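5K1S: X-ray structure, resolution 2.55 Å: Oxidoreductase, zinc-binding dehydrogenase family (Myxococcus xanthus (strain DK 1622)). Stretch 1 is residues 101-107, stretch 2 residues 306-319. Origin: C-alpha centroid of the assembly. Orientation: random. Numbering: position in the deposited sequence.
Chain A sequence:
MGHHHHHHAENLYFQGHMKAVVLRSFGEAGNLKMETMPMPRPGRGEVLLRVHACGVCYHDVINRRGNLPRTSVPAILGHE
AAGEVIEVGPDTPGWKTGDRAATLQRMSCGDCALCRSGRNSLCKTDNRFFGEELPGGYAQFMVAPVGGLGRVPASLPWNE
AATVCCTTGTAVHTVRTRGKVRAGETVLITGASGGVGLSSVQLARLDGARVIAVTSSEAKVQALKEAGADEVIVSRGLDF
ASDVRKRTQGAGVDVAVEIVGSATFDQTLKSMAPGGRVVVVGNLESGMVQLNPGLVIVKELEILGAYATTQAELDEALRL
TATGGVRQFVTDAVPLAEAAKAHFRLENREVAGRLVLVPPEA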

ATOM      1  N   ALA A 101     -33.308   5.567  -4.997  1.00 46.46           N
ATOM      2  CA  ALA A 101     -32.172   5.148  -4.189  1.00 45.33           C
ATOM      3  C   ALA A 101     -31.514   3.906  -4.778  1.00 44.35           C
ATOM      4  O   ALA A 101     -32.110   3.171  -5.570  1.00 44.21           O
ATOM      5  CB  ALA A 101     -32.595   4.867  -2.741  1.00 44.78           C
ATOM      6  N   ALA A 102     -30.266   3.682  -4.367  1.00 43.66           N
ATOM      7  CA  ALA A 102     -29.518   2.485  -4.728  1.00 42.67           C
ATOM      8  C   ALA A 102     -28.684   2.060  -3.529  1.00 41.79           C
ATOM      9  O   ALA A 102     -28.012   2.892  -2.914  1.00 42.09           O
ATOM     10  CB  ALA A 102     -28.615   2.730  -5.942  1.00 43.03           C
ATOM     11  N   THR A 103     -28.724   0.772  -3.205  1.00 40.79           N
ATOM     12  CA  THR A 103     -28.078   0.270  -2.000  1.00 39.96           C
ATOM     13  C   THR A 103     -26.571   0.135  -2.192  1.00 39.94           C
ATOM     14  O   THR A 103     -26.083  -0.158  -3.287  1.00 40.45           O
ATOM     15  CB  THR A 103     -28.656  -1.089  -1.605  1.00 39.08           C
ATOM     16  OG1 THR A 103     -28.493  -2.013  -2.689  1.00 38.76           O
ATOM     17  CG2 THR A 103     -30.137  -0.971  -1.254  1.00 39.41           C
ATOM     18  N   LEU A 104     -25.837   0.356  -1.104  1.00 41.73           N
ATOM     19  CA  LEU A 104     -24.419   0.041  -1.052  1.00 42.23           C
ATOM     20  C   LEU A 104     -24.239  -1.468  -0.894  1.00 40.66           C
ATOM     21  O   LEU A 104     -25.202  -2.242  -0.892  1.00 39.17           O
ATOM     22  CB  LEU A 104     -23.744   0.788   0.098  1.00 43.29           C
ATOM     23  CG  LEU A 104     -23.548   2.299  -0.040  1.00 45.12           C
ATOM     24  CD1 LEU A 104     -23.102   2.887   1.285  1.00 45.91           C
ATOM     25  CD2 LEU A 104     -22.532   2.614  -1.119  1.00 46.46           C
ATOM     26  N   GLN A 105     -22.987  -1.897  -0.756  1.00 43.68           N
ATOM     27  CA  GLN A 105     -22.713  -3.301  -0.478  1.00 42.41           C
ATOM     28  C   GLN A 105     -22.889  -3.606   1.005  1.00 41.99           C
ATOM     29  O   GLN A 105     -23.577  -4.566   1.372  1.00 40.45           O
ATOM     30  CB  GLN A 105     -21.301  -3.657  -0.939  1.00 43.25           C
ATOM     31  CG  GLN A 105     -21.089  -3.495  -2.444  1.00 43.83           C
ATOM     32  CD  GLN A 105     -19.885  -2.637  -2.793  1.00 45.81           C
ATOM     33  OE1 GLN A 105     -19.267  -2.023  -1.926  1.00 46.77           O
ATOM     34  NE2 GLN A 105     -19.550  -2.591  -4.076  1.00 46.63           N
ATOM     35  N   ARG A 106     -22.284  -2.794   1.869  1.00 46.48           N
ATOM     36  CA  ARG A 106     -22.303  -3.015   3.307  1.00 46.55           C
ATOM     37  C   ARG A 106     -22.640  -1.715   4.024  1.00 47.80           C
ATOM     38  O   ARG A 106     -22.580  -0.625   3.451  1.00 48.76           O
ATOM     39  CB  ARG A 106     -20.955  -3.551   3.807  1.00 47.31           C
ATOM     40  CG  ARG A 106     -19.788  -2.613   3.530  1.00 49.35           C
ATOM     41  CD  ARG A 106     -18.482  -3.147   4.087  1.00 50.03           C
ATOM     42  NE  ARG A 106     -18.449  -3.143   5.547  1.00 49.92           N
ATOM     43  CZ  ARG A 106     -18.245  -2.060   6.289  1.00 51.32           C
ATOM     44  NH1 ARG A 106     -18.069  -0.878   5.715  1.00 52.98           N
ATOM     45  NH2 ARG A 106     -18.224  -2.153   7.611  1.00 50.61           N
ATOM     46  N   MET A 107     -22.984  -1.846   5.301  1.00 44.21           N
ATOM     47  CA  MET A 107     -23.336  -0.705   6.127  1.00 45.42           C
ATOM     48  C   MET A 107     -22.093  -0.126   6.798  1.00 47.26           C
ATOM     49  O   MET A 107     -20.971  -0.608   6.624  1.00 47.60           O
ATOM     50  CB  MET A 107     -24.376  -1.108   7.174  1.00 44.35           C
ATOM     51  CG  MET A 107     -25.784  -1.271   6.626  1.00 42.89           C
ATOM     52  SD  MET A 107     -26.386   0.213   5.797  1.00 43.83           S
ATOM     53  CE  MET A 107     -26.303   1.414   7.124  1.00 45.69           C
ATOM     54  N   ALA A 306      -7.887  -0.981  -1.653  1.00 49.10           N
ATOM     55  CA  ALA A 306      -9.165  -0.292  -1.772  1.00 49.02           C
ATOM     56  C   ALA A 306     -10.284  -1.312  -1.637  1.00 47.84           C
ATOM     57  O   ALA A 306     -10.270  -2.343  -2.318  1.00 48.14           O
ATOM     58  CB  ALA A 306      -9.279   0.447  -3.109  1.00 51.58           C
ATOM     59  N   TYR A 307     -11.251  -1.024  -0.769  1.00 39.61           N
ATOM     60  CA  TYR A 307     -12.301  -1.976  -0.440  1.00 38.84           C
ATOM     61  C   TYR A 307     -13.633  -1.258  -0.280  1.00 38.55           C
ATOM     62  O   TYR A 307     -13.697  -0.173   0.303  1.00 38.37           O
ATOM     63  CB  TYR A 307     -11.954  -2.739   0.847  1.00 38.01           C
ATOM     64  CG  TYR A 307     -12.997  -3.748   1.282  1.00 37.37           C
ATOM     65  CD1 TYR A 307     -13.218  -4.906   0.552  1.00 37.64           C
ATOM     66  CD2 TYR A 307     -13.746  -3.546   2.435  1.00 36.62           C
ATOM     67  CE1 TYR A 307     -14.165  -5.831   0.948  1.00 37.12           C
ATOM     68  CE2 TYR A 307     -14.696  -4.467   2.842  1.00 37.88           C
ATOM     69  CZ  TYR A 307     -14.901  -5.609   2.095  1.00 38.07           C
ATOM     70  OH  TYR A 307     -15.846  -6.529   2.497  1.00 39.24           O
ATOM     71  N   ALA A 308     -14.691  -1.868  -0.813  1.00 52.42           N
ATOM     72  CA  ALA A 308     -16.054  -1.392  -0.603  1.00 52.72           C
ATOM     73  C   ALA A 308     -16.280  -0.006  -1.197  1.00 53.53           C
ATOM     74  O   ALA A 308     -15.391   0.560  -1.840  1.00 54.26           O
ATOM     75  CB  ALA A 308     -16.382  -1.381   0.891  1.00 52.23           C
ATOM     76  N   THR A 309     -17.474   0.543  -0.981  1.00 58.25           N
ATOM     77  CA  THR A 309     -17.857   1.845  -1.504  1.00 59.35           C
ATOM     78  C   THR A 309     -18.604   2.608  -0.420  1.00 58.79           C
ATOM     79  O   THR A 309     -19.349   2.012   0.365  1.00 58.31           O
ATOM     80  CB  THR A 309     -18.738   1.709  -2.756  1.00 61.10           C
ATOM     81  OG1 THR A 309     -18.074   0.891  -3.727  1.00 61.90           O
ATOM     82  CG2 THR A 309     -19.034   3.073  -3.367  1.00 62.87           C
ATOM     83  N   THR A 310     -18.405   3.920  -0.378  1.00 51.99           N
ATOM     84  CA  THR A 310     -19.043   4.769   0.616  1.00 51.61           C
ATOM     85  C   THR A 310     -20.305   5.409   0.046  1.00 52.90           C
ATOM     86  O   THR A 310     -20.564   5.388  -1.160  1.00 54.35           O
ATOM     87  CB  THR A 310     -18.081   5.857   1.106  1.00 51.45           C
ATOM     88  OG1 THR A 310     -17.777   6.751   0.029  1.00 53.21           O
ATOM     89  CG2 THR A 310     -16.797   5.241   1.634  1.00 50.40           C
ATOM     90  N   GLN A 311     -21.097   5.992   0.948  1.00 53.92           N
ATOM     91  CA  GLN A 311     -22.336   6.645   0.539  1.00 55.14           C
ATOM     92  C   GLN A 311     -22.054   7.813  -0.398  1.00 56.79           C
ATOM     93  O   GLN A 311     -22.812   8.060  -1.345  1.00 58.43           O
ATOM     94  CB  GLN A 311     -23.100   7.113   1.778  1.00 54.43           C
ATOM     95  CG  GLN A 311     -24.551   7.463   1.526  1.00 55.44           C
ATOM     96  CD  GLN A 311     -25.313   7.736   2.812  1.00 54.64           C
ATOM     97  OE1 GLN A 311     -24.780   8.331   3.750  1.00 53.80           O
ATOM     98  NE2 GLN A 311     -26.564   7.294   2.863  1.00 55.00           N
ATOM     99  N   ALA A 312     -20.962   8.541  -0.155  1.00 47.52           N
ATOM    100  CA  ALA A 312     -20.610   9.660  -1.021  1.00 49.60           C
ATOM    101  C   ALA A 312     -20.111   9.175  -2.375  1.00 51.25           C
ATOM    102  O   ALA A 312     -20.462   9.748  -3.413  1.00 53.69           O
ATOM    103  CB  ALA A 312     -19.554  10.533  -0.345  1.00 49.38           C
ATOM    104  N   GLU A 313     -19.289   8.124  -2.383  1.00 49.82           N
ATOM    105  CA  GLU A 313     -18.750   7.616  -3.640  1.00 51.60           C
ATOM    106  C   GLU A 313     -19.858   7.083  -4.540  1.00 52.86           C
ATOM    107  O   GLU A 313     -19.818   7.268  -5.761  1.00 55.68           O
ATOM    108  CB  GLU A 313     -17.719   6.525  -3.360  1.00 50.03           C
ATOM    109  CG  GLU A 313     -16.481   7.022  -2.634  1.00 49.28           C
ATOM    110  CD  GLU A 313     -15.745   5.914  -1.910  1.00 47.01           C
ATOM    111  OE1 GLU A 313     -16.217   4.759  -1.941  1.00 46.01           O
ATOM    112  OE2 GLU A 313     -14.696   6.200  -1.300  1.00 46.50           O
ATOM    113  N   LEU A 314     -20.853   6.411  -3.958  1.00 51.58           N
ATOM    114  CA  LEU A 314     -21.961   5.909  -4.762  1.00 52.89           C
ATOM    115  C   LEU A 314     -22.787   7.056  -5.331  1.00 55.05           C
ATOM    116  O   LEU A 314     -23.176   7.021  -6.505  1.00 57.50           O
ATOM    117  CB  LEU A 314     -22.841   4.975  -3.930  1.00 51.04           C
ATOM    118  CG  LEU A 314     -24.076   4.419  -4.651  1.00 52.40           C
ATOM    119  CD1 LEU A 314     -23.684   3.674  -5.922  1.00 54.13           C
ATOM    120  CD2 LEU A 314     -24.880   3.512  -3.731  1.00 50.93           C
ATOM    121  N   ASP A 315     -23.071   8.077  -4.518  1.00 54.17           N
ATOM    122  CA  ASP A 315     -23.755   9.257  -5.036  1.00 56.22           C
ATOM    123  C   ASP A 315     -23.000   9.843  -6.221  1.00 59.11           C
ATOM    124  O   ASP A 315     -23.608  10.227  -7.226  1.00 61.61           O
ATOM    125  CB  ASP A 315     -23.912  10.308  -3.934  1.00 55.13           C
ATOM    126  CG  ASP A 315     -24.973   9.935  -2.912  1.00 53.35           C
ATOM    127  OD1 ASP A 315     -25.927   9.210  -3.268  1.00 53.66           O
ATOM    128  OD2 ASP A 315     -24.854  10.372  -1.748  1.00 51.90           O
ATOM    129  N   GLU A 316     -21.671   9.913  -6.121  1.00 60.86           N
ATOM    130  CA  GLU A 316     -20.870  10.427  -7.226  1.00 64.10           C
ATOM    131  C   GLU A 316     -20.864   9.459  -8.403  1.00 66.14           C
ATOM    132  O   GLU A 316     -20.985   9.879  -9.560  1.00 69.63           O
ATOM    133  CB  GLU A 316     -19.443  10.701  -6.746  1.00 63.64           C
ATOM    134  CG  GLU A 316     -18.517  11.265  -7.813  1.00 67.39           C
ATOM    135  CD  GLU A 316     -18.969  12.619  -8.327  1.00 70.00           C
ATOM    136  OE1 GLU A 316     -19.901  13.207  -7.736  1.00 68.66           O
ATOM    137  OE2 GLU A 316     -18.390  13.096  -9.327  1.00 73.55           O
ATOM    138  N   ALA A 317     -20.718   8.161  -8.128  1.00 53.89           N
ATOM    139  CA  ALA A 317     -20.727   7.170  -9.199  1.00 55.94           C
ATOM    140  C   ALA A 317     -22.051   7.195  -9.951  1.00 57.74           C
ATOM    141  O   ALA A 317     -22.077   7.201 -11.187  1.00 61.41           O
ATOM    142  CB  ALA A 317     -20.462   5.779  -8.624  1.00 53.16           C
ATOM    143  N   LEU A 318     -23.165   7.206  -9.217  1.00 64.10           N
ATOM    144  CA  LEU A 318     -24.471   7.295  -9.859  1.00 65.64           C
ATOM    145  C   LEU A 318     -24.581   8.558 -10.701  1.00 68.69           C
ATOM    146  O   LEU A 318     -25.160   8.539 -11.794  1.00 71.38           O
ATOM    147  CB  LEU A 318     -25.576   7.252  -8.803  1.00 62.89           C
ATOM    148  CG  LEU A 318     -25.700   5.935  -8.033  1.00 60.30           C
ATOM    149  CD1 LEU A 318     -26.594   6.104  -6.815  1.00 58.04           C
ATOM    150  CD2 LEU A 318     -26.235   4.837  -8.937  1.00 61.74           C
ATOM    151  N   ARG A 319     -24.026   9.669 -10.212  1.00 76.64           N
ATOM    152  CA  ARG A 319     -24.065  10.910 -10.977  1.00 79.58           C
ATOM    153  C   ARG A 319     -23.260  10.786 -12.264  1.00 83.36           C
ATOM    154  O   ARG A 319     -23.676  11.290 -13.315  1.00 86.36           O
ATOM    155  CB  ARG A 319     -23.538  12.065 -10.127  1.00 78.57           C
ATOM    156  CG  ARG A 319     -23.763  13.434 -10.749  1.00 81.23           C
ATOM    157  CD  ARG A 319     -23.007  14.522 -10.006  1.00 80.74           C
ATOM    158  NE  ARG A 319     -21.560  14.336 -10.086  1.00 81.45           N
ATOM    159  CZ  ARG A 319     -20.828  14.604 -11.163  1.00 84.92           C
ATOM    160  NH1 ARG A 319     -21.403  15.064 -12.267  1.00 87.86           N
ATOM    161  NH2 ARG A 319     -19.518  14.404 -11.141  1.00 85.57           N
TER
HETATM  162  O   HOH W   1     -20.371  -0.659   0.371  1.00 49.08           O

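Residues 101-103 end a β-strand whose axis passes 10.0 Å from that of helix 311-319, at 125° between their N-to-C directions. The backbones approach more closely where both segments are loop: CA of Leu 104 lies 6.8 Å from CA of Thr 309, and CA of Gln 105 lies 6.9 Å from CA of Ala 308. Together the two stretches bury 436 Å².

The principal bump is Leu 104. Its CA-to-CB bond points sideways, but chi1 of -72° (m) and chi2 of 170° (t) carry its methyls to the start of the helix. CD2 lies 3.4 Å from Thr 310 O, 3.6 Å from Thr 309 O and 3.6 Å from Leu 314 CD2, while CD1 lies 3.7 Å from Gln 311 N. The hollow is lined mainly by backbone atoms and a Leu 314 methyl, with Thr 309 CG2 4.2 Å from Leu 104 CD2 and Gln 311 CB 4.3 Å from Leu 104 CD1. The helix start beside it is capped: Glu 313 N donates to Thr 310 OG1 (3.2 Å), and Thr 310 N donates to Glu 313 OE1 (2.8 Å).

Leu 314 answers from the helix. Its CD2 packs against the carbonyl Ala 102 O (3.3 Å) and more loosely against Ala 102 CB (4.4 Å), while one turn later Leu 318 CD1 lies 4.0 Å from the same CB; the methyl contacts are apolar and without directional bonding.

At the other end the chemistry turns polar. No clear direct hydrogen bond crosses, but water 1 links the stretches: it donates to Gln 105 OE1 (2.9 Å) and Thr 309 O (2.9 Å), and accepts from Arg 106 N (3.2 Å). Gln 105 OE1 also packs 3.5 Å from Ala 308 CA. Beyond it, the aliphatic part of Arg 106 covers its neighbours, with CD 4.2 Å from both Ala 308 CB and Tyr 307 CE2, approaching the ring obliquely.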